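Local structure of citrate synthase (2IBP) at the interface of chains A and B. The protein catalyses the condensation of oxaloacetate with acetyl-CoA and water to give citrate and CoA, working as a homodimer of topologically interlinked chains. Coordinates in Å, arbitrary orientation; residue numbers count along the deposited sequence, not the author numbering. Chains: chain A/B, Citrate synthase.

Contact 1: the interface of chains A and B. Residues chain A 51, 56, 59-60, 64, 74; chain B 401-404, 409.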
loop_
_atom_site.group_PDB
_atom_site.type_symbol
_atom_site.label_atom_id
_atom_site.label_comp_id
_atom_site.label_asym_id
_atom_site.label_seq_id
_atom_site.Cartn_x
_atom_site.Cartn_y
_atom_site.Cartn_z
ATOM N N TYR A 51 -2.445 5.567 28.406
ATOM C CA TYR A 51 -2.101 4.521 29.381
ATOM C C TYR A 51 -0.747 3.887 29.137
ATOM O O TYR A 51 -0.443 3.487 28.018
ATOM C CB TYR A 51 -3.159 3.416 29.366
ATOM C CG TYR A 51 -4.516 3.885 29.791
ATOM C CD1 TYR A 51 -4.886 3.850 31.124
ATOM C CD2 TYR A 51 -5.414 4.400 28.876
ATOM C CE1 TYR A 51 -6.130 4.279 31.523
ATOM C CE2 TYR A 51 -6.663 4.833 29.265
ATOM C CZ TYR A 51 -7.000 4.785 30.598
ATOM O OH TYR A 51 -8.238 5.214 31.021
ATOM N N LEU A 56 -1.175 -1.717 30.995
ATOM C CA LEU A 56 -2.022 -2.488 30.111
ATOM C C LEU A 56 -1.579 -3.943 30.036
ATOM O O LEU A 56 -2.410 -4.849 30.068
ATOM C CB LEU A 56 -2.036 -1.874 28.723
ATOM C CG LEU A 56 -2.586 -0.450 28.654
ATOM C CD1 LEU A 56 -2.459 0.141 27.227
ATOM C CD2 LEU A 56 -4.054 -0.416 29.128
ATOM N N LEU A 59 -2.679 -5.453 33.476
ATOM C CA LEU A 59 -4.090 -5.512 33.853
ATOM C C LEU A 59 -5.101 -5.739 32.749
ATOM O O LEU A 59 -6.278 -6.018 33.023
ATOM C CB LEU A 59 -4.442 -4.221 34.597
ATOM C CG LEU A 59 -3.623 -3.898 35.842
ATOM C CD1 LEU A 59 -4.012 -2.538 36.385
ATOM C CD2 LEU A 59 -3.811 -4.986 36.892
ATOM N N SER A 60 -4.648 -5.723 31.502
ATOM C CA SER A 60 -5.583 -5.806 30.420
ATOM C C SER A 60 -5.410 -7.075 29.578
ATOM O O SER A 60 -4.711 -8.018 29.959
ATOM C CB SER A 60 -5.492 -4.518 29.604
ATOM O OG SER A 60 -6.588 -4.362 28.739
ATOM N N GLU A 64 -9.480 -5.907 25.378
ATOM C CA GLU A 64 -9.658 -4.593 25.999
ATOM C C GLU A 64 -8.727 -3.533 25.427
ATOM O O GLU A 64 -9.121 -2.392 25.216
ATOM C CB GLU A 64 -9.506 -4.699 27.512
ATOM C CG GLU A 64 -9.877 -3.447 28.255
ATOM C CD GLU A 64 -9.727 -3.618 29.749
ATOM O OE1 GLU A 64 -8.577 -3.758 30.216
ATOM O OE2 GLU A 64 -10.769 -3.547 30.459
ATOM N N LEU A 74 -11.127 3.278 27.693
ATOM C CA LEU A 74 -11.414 1.953 28.219
ATOM C C LEU A 74 -12.914 1.689 28.177
ATOM O O LEU A 74 -13.712 2.589 28.450
ATOM C CB LEU A 74 -10.899 1.813 29.655
ATOM C CG LEU A 74 -9.380 1.823 29.849
ATOM C CD1 LEU A 74 -9.013 1.907 31.329
ATOM C CD2 LEU A 74 -8.747 0.594 29.201
ATOM N N LEU B 401 -2.597 8.167 32.351
ATOM C CA LEU B 401 -3.954 7.919 32.789
ATOM C C LEU B 401 -3.890 6.660 33.647
ATOM O O LEU B 401 -3.080 5.768 33.391
ATOM C CB LEU B 401 -4.880 7.703 31.607
ATOM C CG LEU B 401 -5.121 8.889 30.669
ATOM C CD1 LEU B 401 -6.135 8.492 29.631
ATOM C CD2 LEU B 401 -5.615 10.112 31.442
ATOM N N GLN B 402 -4.725 6.597 34.678
ATOM C CA GLN B 402 -4.705 5.454 35.578
ATOM C C GLN B 402 -5.792 4.455 35.226
ATOM O O GLN B 402 -6.944 4.812 35.023
ATOM C CB GLN B 402 -4.801 5.911 37.029
ATOM C CG GLN B 402 -3.671 6.856 37.432
ATOM C CD GLN B 402 -2.292 6.274 37.177
ATOM O OE1 GLN B 402 -1.995 5.147 37.574
ATOM N NE2 GLN B 402 -1.427 7.059 36.544
ATOM N N TYR B 403 -5.375 3.209 35.060
ATOM C CA TYR B 403 -6.278 2.143 34.714
ATOM C C TYR B 403 -7.312 2.017 35.829
ATOM O O TYR B 403 -6.964 2.039 37.008
ATOM C CB TYR B 403 -5.501 0.838 34.547
ATOM C CG TYR B 403 -6.313 -0.336 34.055
ATOM C CD1 TYR B 403 -6.355 -0.666 32.698
ATOM C CD2 TYR B 403 -7.011 -1.141 34.939
ATOM C CE1 TYR B 403 -7.083 -1.746 32.250
ATOM C CE2 TYR B 403 -7.735 -2.222 34.496
ATOM C CZ TYR B 403 -7.755 -2.540 33.152
ATOM O OH TYR B 403 -8.509 -3.609 32.715
ATOM N N ILE B 404 -8.576 1.938 35.438
ATOM C CA ILE B 404 -9.672 1.764 36.374
ATOM C C ILE B 404 -10.247 0.380 36.140
ATOM O O ILE B 404 -10.423 -0.032 35.006
ATOM C CB ILE B 404 -10.777 2.816 36.158
ATOM C CG1 ILE B 404 -10.219 4.230 36.354
ATOM C CG2 ILE B 404 -11.928 2.571 37.111
ATOM C CD1 ILE B 404 -9.607 4.467 37.712
ATOM N N ARG B 409 -16.078 1.277 35.927
ATOM C CA ARG B 409 -16.217 2.249 34.835
ATOM C C ARG B 409 -17.675 2.561 34.517
ATOM O O ARG B 409 -18.574 1.768 34.789
ATOM C CB ARG B 409 -15.528 1.733 33.570
ATOM C CG ARG B 409 -14.047 1.494 33.740
ATOM C CD ARG B 409 -13.484 0.775 32.534
ATOM N NE ARG B 409 -12.244 0.082 32.876
ATOM C CZ ARG B 409 -11.718 -0.923 32.176
ATOM N NH1 ARG B 409 -12.299 -1.362 31.069
ATOM N NH2 ARG B 409 -10.628 -1.517 32.623
ATOM O OXT ARG B 409 -17.975 3.592 33.908
HETATM O O HOH W 1 -9.318 4.213 33.312
#
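B:Tyr403 drives its ring into chain A between A:Leu59 and A:Leu74 and reaches the carboxylate of A:Glu64 with its hydroxyl, burying 111 Å² against the partner. Its CG lies anti to the backbone N (chi1 -174°), which swings the ring off the C-terminal segment of chain B and onto the subunit surface. A:Leu59 CB sits over one face, offset toward the rim, 3.9 Å from the ring centroid, while A:Leu74 crosses the ring at about a right angle. At the tip, the phenol OH of B:Tyr403 donates to A:Glu64 OE1 over 2.5 Å. A:Glu64 OE1 accepts this bond through its syn lone pair; its anti lone pair takes the hydroxyl of A:Ser60, whose OG is 2.6 Å from A:Glu64 OE1. The intrachain bond probably helps to set the carboxylate for the incoming tyrosine. The other oxygen, A:Glu64 OE2, accepts both terminal nitrogens of B:Arg409 from the same face of the carboxylate plane; the shorter bond, from B:Arg409 NH1 to A:Glu64 OE2, measures 2.7 Å and is a salt bridge. The guanidinium is kept from turning by a second pair of bonds, from NE and NH2 to the carbonyl oxygen of B:Ile404, and A:Leu74 CB lies over one of its faces. The positive charge is likely to favour an ionised glutamate.

A:Tyr51 extends the same surface. B:Leu401 CB lies over one face of its ring, 3.8 Å from the centroid, and the carbonyl oxygen of B:Gln402 meets the ring edge in plane. Its hydroxyl continues the link through a water: A:Tyr51 OH is 2.7 Å from water 1, which also bonds B:Gln402 O. Aromatic packing thus combines with an ion pair to fasten the C-terminal tail of one chain to the other subunit, an attachment that probably contributes to the stability of this thermophilic dimer.

Contact 2: the interface of chains A and B. Residues chain A 25-26, 29, 31, 216, 221-222; chain B 26, 221, 225, 389, 391.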
loop_
_atom_site.group_PDB
_atom_site.type_symbol
_atom_site.label_atom_id
_atom_site.label_comp_id
_atom_site.label_asym_id
_atom_site.label_seq_id
_atom_site.Cartn_x
_atom_site.Cartn_y
_atom_site.Cartn_z
ATOM N N GLY A 25 13.422 9.597 2.738
ATOM C CA GLY A 25 12.584 8.737 3.572
ATOM C C GLY A 25 11.578 9.525 4.401
ATOM O O GLY A 25 10.911 8.957 5.263
ATOM N N LEU A 26 11.455 10.827 4.149
ATOM C CA LEU A 26 10.548 11.684 4.927
ATOM C C LEU A 26 10.752 11.462 6.437
ATOM O O LEU A 26 9.807 11.514 7.234
ATOM C CB LEU A 26 9.087 11.429 4.513
ATOM C CG LEU A 26 8.749 11.758 3.056
ATOM C CD1 LEU A 26 7.340 11.326 2.706
ATOM C CD2 LEU A 26 8.961 13.245 2.781
ATOM N N VAL A 29 9.170 13.659 9.259
ATOM C CA VAL A 29 8.241 14.613 8.683
ATOM C C VAL A 29 6.843 14.335 9.235
ATOM O O VAL A 29 6.387 13.196 9.221
ATOM C CB VAL A 29 8.238 14.546 7.154
ATOM C CG1 VAL A 29 7.234 15.523 6.572
ATOM C CG2 VAL A 29 9.646 14.821 6.614
ATOM N N ILE A 31 2.892 14.113 9.581
ATOM C CA ILE A 31 1.763 13.896 8.685
ATOM C C ILE A 31 0.409 14.187 9.334
ATOM O O ILE A 31 -0.599 14.311 8.644
ATOM C CB ILE A 31 1.771 12.467 8.078
ATOM C CG1 ILE A 31 1.631 11.383 9.152
ATOM C CG2 ILE A 31 3.064 12.242 7.292
ATOM C CD1 ILE A 31 1.388 10.010 8.563
ATOM N N VAL A 216 4.352 5.644 13.792
ATOM C CA VAL A 216 4.016 5.549 12.370
ATOM C C VAL A 216 5.115 4.978 11.475
ATOM O O VAL A 216 5.772 5.717 10.710
ATOM C CB VAL A 216 3.563 6.921 11.795
ATOM C CG1 VAL A 216 2.910 6.708 10.426
ATOM C CG2 VAL A 216 2.576 7.599 12.727
ATOM N N PHE A 221 2.135 3.952 7.699
ATOM C CA PHE A 221 2.149 5.011 6.698
ATOM C C PHE A 221 1.471 4.567 5.411
ATOM O O PHE A 221 0.675 5.328 4.829
ATOM C CB PHE A 221 3.580 5.459 6.442
ATOM C CG PHE A 221 3.696 6.679 5.586
ATOM C CD1 PHE A 221 2.824 7.740 5.743
ATOM C CD2 PHE A 221 4.800 6.844 4.765
ATOM C CE1 PHE A 221 2.970 8.876 5.003
ATOM C CE2 PHE A 221 4.954 7.998 4.027
ATOM C CZ PHE A 221 4.042 9.009 4.163
ATOM N N ALA A 222 1.765 3.335 4.972
ATOM C CA ALA A 222 1.149 2.772 3.761
ATOM C C ALA A 222 -0.372 2.798 3.909
ATOM O O ALA A 222 -1.088 3.170 2.982
ATOM C CB ALA A 222 1.613 1.355 3.510
ATOM N N LEU B 26 1.128 16.044 2.852
ATOM C CA LEU B 26 2.493 16.258 2.358
ATOM C C LEU B 26 2.469 16.852 0.953
ATOM O O LEU B 26 3.335 16.558 0.125
ATOM C CB LEU B 26 3.285 14.957 2.355
ATOM C CG LEU B 26 3.474 14.351 3.753
ATOM C CD1 LEU B 26 4.325 13.094 3.672
ATOM C CD2 LEU B 26 4.111 15.392 4.689
ATOM N N PHE B 221 2.826 6.800 -4.867
ATOM C CA PHE B 221 3.382 7.015 -3.542
ATOM C C PHE B 221 3.251 5.758 -2.672
ATOM O O PHE B 221 4.218 5.350 -2.020
ATOM C CB PHE B 221 2.717 8.200 -2.881
ATOM C CG PHE B 221 3.368 8.618 -1.596
ATOM C CD1 PHE B 221 4.753 8.592 -1.469
ATOM C CD2 PHE B 221 2.619 9.212 -0.588
ATOM C CE1 PHE B 221 5.358 9.011 -0.297
ATOM C CE2 PHE B 221 3.230 9.678 0.555
ATOM C CZ PHE B 221 4.602 9.583 0.694
ATOM N N VAL B 225 6.167 3.657 -0.701
ATOM C CA VAL B 225 6.198 3.351 0.730
ATOM C C VAL B 225 6.390 1.855 0.972
ATOM O O VAL B 225 7.186 1.441 1.813
ATOM C CB VAL B 225 4.950 3.871 1.445
ATOM C CG1 VAL B 225 4.995 3.445 2.922
ATOM C CG2 VAL B 225 4.852 5.374 1.302
ATOM N N PHE B 389 10.581 4.731 4.560
ATOM C CA PHE B 389 9.865 5.915 4.996
ATOM C C PHE B 389 9.605 5.867 6.489
ATOM O O PHE B 389 9.055 4.881 6.997
ATOM C CB PHE B 389 8.572 6.103 4.221
ATOM C CG PHE B 389 8.795 6.562 2.807
ATOM C CD1 PHE B 389 8.923 7.911 2.518
ATOM C CD2 PHE B 389 8.995 5.642 1.796
ATOM C CE1 PHE B 389 9.176 8.332 1.217
ATOM C CE2 PHE B 389 9.286 6.051 0.510
ATOM C CZ PHE B 389 9.348 7.396 0.218
ATOM N N PRO B 391 7.948 8.644 8.622
ATOM C CA PRO B 391 7.291 9.878 9.023
ATOM C C PRO B 391 6.874 9.808 10.485
ATOM O O PRO B 391 7.044 8.789 11.138
ATOM C CB PRO B 391 6.052 9.918 8.143
ATOM C CG PRO B 391 5.679 8.484 7.978
ATOM C CD PRO B 391 7.024 7.738 7.918
HETATM O O HOH W 2 6.552 7.603 13.771
HETATM O O HOH W 3 8.384 6.140 11.352
#
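B:Pro391 sets its CG squarely over the centre of the A:Phe221 ring, 3.6 Å from the centroid, in a CH-pi contact. The phenyl stands ready for it because its CG is anti to the backbone N (chi1 -171°), which projects the ring from helix 218-227 toward the partner. The same torsion in B:Phe221 brings the two symmetry-related rings together edge-to-face, with planes 85° apart; they meet at their tips, where A:Phe221 CZ is 3.6 Å from B:Phe221 CZ. B:Val225 crosses the A:Phe221 ring at about a right angle, its CG2 touching the CD2 and CE2 side. An alanine in place of A:Phe221 would probably open a gap between the helices and leave B:Pro391 CG, B:Val225 and the facing phenyl without their packing partner.

Beside the rings the two copies of Leu26 point at each other tip to tip, with A:Leu26 CD1 lying 3.6 Å from B:Leu26 CD1. The other methyl of B:Leu26, CD2, packs on CG1 of A:Val29. A:Leu26 also crosses B:Phe389 at a slant, placing its CG at the edge of that ring and in its plane. A:Ile31 turns CG2 into the seam between B:Leu26 and B:Pro391, touching a methyl of one and CB of the other.

Polar linkage across this greasy surface runs through solvent. The carbonyl oxygen of B:Pro391 faces A:Val216, and two waters join them: water 2 lies 2.9 Å from A:Val216 N, and water 3 lies 2.7 Å from A:Val216 O, each also bonding B:Pro391 O. In the fold, the site lies where helix 218-227 meets its twin near the two-fold axis. The 3-10 helix 24-26 and strand 30-34 border it, as does the segment leading into strand 392-395, through which chain B crosses onto its partner.

Contact 1 and contact 2 lie about 31 Å apart and share no residue, yet the course of chain B joins them. Contact 2 involves B:Phe389 and B:Pro391, and strand 392-395 with the following tail then leads to contact 1 at the C-terminus. The disulfide between B:Cys19 and B:Cys394, like its twin in chain A, closes the chain into a loop; contact 2 falls within the closed part, whereas the chain B residues of contact 1 follow B:Cys394. Apolar packing near the two-fold axis is thus paired with a charged anchor at the periphery, repeated with chains exchanged, and both probably reinforce the interlinked dimer.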